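Local coordinates for protein phosphodiesterase (PDB 6CPU) that belongs to the cyclic nucleotide phosphodiesterase family of the HD superfamily, a mostly helical protein that carries a zinc and a magnesium ion, at residues 286-291 with 300-305. Numbering follows the deposited sequence.
Sequences CFHFLI and KQFVED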
loop_
_atom_site.group_PDB
_atom_site.type_symbol
_atom_site.label_atom_id
_atom_site.label_comp_id
_atom_site.label_asym_id
_atom_site.label_seq_id
_atom_site.Cartn_x
_atom_site.Cartn_y
_atom_site.Cartn_z
ATOM N N CYS A 286 3.303 13.145 1.154
ATOM C CA CYS A 286 3.500 13.526 2.562
ATOM C C CYS A 286 4.937 13.953 2.816
ATOM O O CYS A 286 5.194 14.951 3.502
ATOM C CB CYS A 286 3.173 12.367 3.510
ATOM S SG CYS A 286 1.431 12.216 3.922
ATOM N N PHE A 287 5.864 13.173 2.277
ATOM C CA PHE A 287 7.292 13.444 2.430
ATOM C C PHE A 287 7.633 14.862 1.938
ATOM O O PHE A 287 8.283 15.628 2.647
ATOM C CB PHE A 287 8.094 12.392 1.670
ATOM C CG PHE A 287 9.550 12.354 2.019
ATOM C CD1 PHE A 287 9.960 11.946 3.274
ATOM C CD2 PHE A 287 10.510 12.693 1.081
ATOM C CE1 PHE A 287 11.299 11.886 3.603
ATOM C CE2 PHE A 287 11.862 12.632 1.399
ATOM C CZ PHE A 287 12.255 12.234 2.665
ATOM N N HIS A 288 7.158 15.212 0.748
ATOM C CA HIS A 288 7.381 16.569 0.217
ATOM C C HIS A 288 6.691 17.654 1.054
ATOM O O HIS A 288 7.324 18.672 1.372
ATOM C CB HIS A 288 6.979 16.674 -1.250
ATOM C CG HIS A 288 8.084 16.327 -2.198
ATOM N ND1 HIS A 288 8.623 17.241 -3.081
ATOM C CD2 HIS A 288 8.769 15.172 -2.385
ATOM C CE1 HIS A 288 9.586 16.662 -3.775
ATOM N NE2 HIS A 288 9.689 15.403 -3.378
ATOM N N PHE A 289 5.427 17.431 1.438
ATOM C CA PHE A 289 4.734 18.367 2.331
ATOM C C PHE A 289 5.564 18.650 3.575
ATOM O O PHE A 289 5.785 19.811 3.934
ATOM C CB PHE A 289 3.346 17.851 2.765
ATOM C CG PHE A 289 2.347 17.687 1.637
ATOM C CD1 PHE A 289 2.520 18.303 0.407
ATOM C CD2 PHE A 289 1.202 16.924 1.837
ATOM C CE1 PHE A 289 1.588 18.152 -0.607
ATOM C CE2 PHE A 289 0.264 16.775 0.831
ATOM C CZ PHE A 289 0.456 17.380 -0.392
ATOM N N LEU A 290 6.029 17.592 4.227
ATOM C CA LEU A 290 6.785 17.717 5.461
ATOM C C LEU A 290 8.126 18.448 5.289
ATOM O O LEU A 290 8.553 19.177 6.190
ATOM C CB LEU A 290 7.002 16.342 6.081
ATOM C CG LEU A 290 5.720 15.697 6.634
ATOM C CD1 LEU A 290 5.842 14.177 6.695
ATOM C CD2 LEU A 290 5.386 16.269 8.006
ATOM N N ILE A 291 8.786 18.259 4.152
ATOM C CA ILE A 291 10.019 19.001 3.872
ATOM C C ILE A 291 9.700 20.485 3.718
ATOM O O ILE A 291 10.281 21.325 4.402
ATOM C CB ILE A 291 10.751 18.476 2.627
ATOM C CG1 ILE A 291 11.378 17.112 2.938
ATOM C CG2 ILE A 291 11.836 19.457 2.181
ATOM C CD1 ILE A 291 11.604 16.273 1.710
ATOM N N LYS A 300 20.180 16.835 -0.642
ATOM C CA LYS A 300 20.908 17.201 -1.861
ATOM C C LYS A 300 20.126 16.884 -3.131
ATOM O O LYS A 300 20.224 17.603 -4.129
ATOM C CB LYS A 300 22.260 16.488 -1.902
ATOM C CG LYS A 300 23.170 16.959 -3.022
ATOM C CD LYS A 300 24.589 16.438 -2.846
ATOM C CE LYS A 300 25.554 17.154 -3.779
ATOM N NZ LYS A 300 26.845 16.425 -3.886
ATOM N N GLN A 301 19.354 15.800 -3.094
ATOM C CA GLN A 301 18.637 15.317 -4.263
ATOM C C GLN A 301 17.222 15.896 -4.391
ATOM O O GLN A 301 16.472 15.502 -5.286
ATOM C CB GLN A 301 18.582 13.784 -4.245
ATOM C CG GLN A 301 19.943 13.103 -4.148
ATOM C CD GLN A 301 20.373 12.766 -2.731
ATOM O OE1 GLN A 301 20.061 13.483 -1.783
ATOM N NE2 GLN A 301 21.102 11.668 -2.581
ATOM N N PHE A 302 16.869 16.825 -3.507
ATOM C CA PHE A 302 15.560 17.461 -3.518
ATOM C C PHE A 302 15.487 18.517 -4.622
ATOM O O PHE A 302 16.412 19.318 -4.778
ATOM C CB PHE A 302 15.292 18.084 -2.146
ATOM C CG PHE A 302 13.944 18.723 -2.019
ATOM C CD1 PHE A 302 12.816 17.949 -1.769
ATOM C CD2 PHE A 302 13.797 20.100 -2.137
ATOM C CE1 PHE A 302 11.566 18.539 -1.648
ATOM C CE2 PHE A 302 12.550 20.691 -2.016
ATOM C CZ PHE A 302 11.434 19.909 -1.772
ATOM N N VAL A 303 14.394 18.512 -5.387
ATOM C CA VAL A 303 14.212 19.444 -6.498
ATOM C C VAL A 303 13.283 20.571 -6.048
ATOM O O VAL A 303 12.076 20.383 -5.899
ATOM C CB VAL A 303 13.663 18.733 -7.747
ATOM C CG1 VAL A 303 13.417 19.725 -8.876
ATOM C CG2 VAL A 303 14.626 17.643 -8.202
ATOM N N GLU A 304 13.867 21.742 -5.820
ATOM C CA GLU A 304 13.162 22.856 -5.190
ATOM C C GLU A 304 11.877 23.270 -5.918
ATOM O O GLU A 304 10.901 23.636 -5.271
ATOM C CB GLU A 304 14.102 24.063 -5.069
ATOM C CG GLU A 304 13.532 25.232 -4.286
ATOM C CD GLU A 304 13.167 24.871 -2.862
ATOM O OE1 GLU A 304 13.995 24.237 -2.173
ATOM O OE2 GLU A 304 12.051 25.231 -2.426
ATOM N N ASP A 305 11.884 23.207 -7.245
ATOM C CA ASP A 305 10.765 23.690 -8.054
ATOM C C ASP A 305 9.760 22.570 -8.319
ATOM O O ASP A 305 10.019 21.683 -9.129
ATOM C CB ASP A 305 11.285 24.253 -9.378
ATOM C CG ASP A 305 10.205 24.959 -10.196
ATOM O OD1 ASP A 305 8.994 24.702 -10.000
ATOM O OD2 ASP A 305 10.577 25.776 -11.061
#
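Phe302 reaches from the loop that follows helix 276-292 back onto that same helix, where His288 and Ile291, one turn apart, receive its ring. The fold is the all-helical phosphodiesterase domain, and the contact illustrates how an aromatic side chain can fold a connecting loop back against the helix it follows. With CG anti to the backbone N (chi1 -178°), the Phe302 side chain extends from the loop toward the helix, CE1 and CZ leading. Phe302 CE1 lies over one face of the imidazole, displaced toward its rim, 3.5 Å from His288 CE1. The two ring planes are inclined by 36° and their centroids are 5.0 Å apart, an oblique aromatic pair. Ile291 supplies a second surface: its CG2, anti to the backbone N, sits over a face of the phenyl ring in a CH-pi contact, 4.2 Å from the centroid of Phe302, while its CD1 packs near Phe302 CD1.

No hydrogen bond joins the two segments, and the polar grip comes from around them. His288 NE2 is hydrogen-bonded to Val215 O at the end of helix 205-216, a bond that helps fix the imidazole's rotation while Phe302 packs on it. Arg292, next along the helix, bonds to Glu304 O through NH1. At the rim of the phenyl ring, in its plane, lies Glu304 OE1, which also forms a salt bridge with Lys298 NZ.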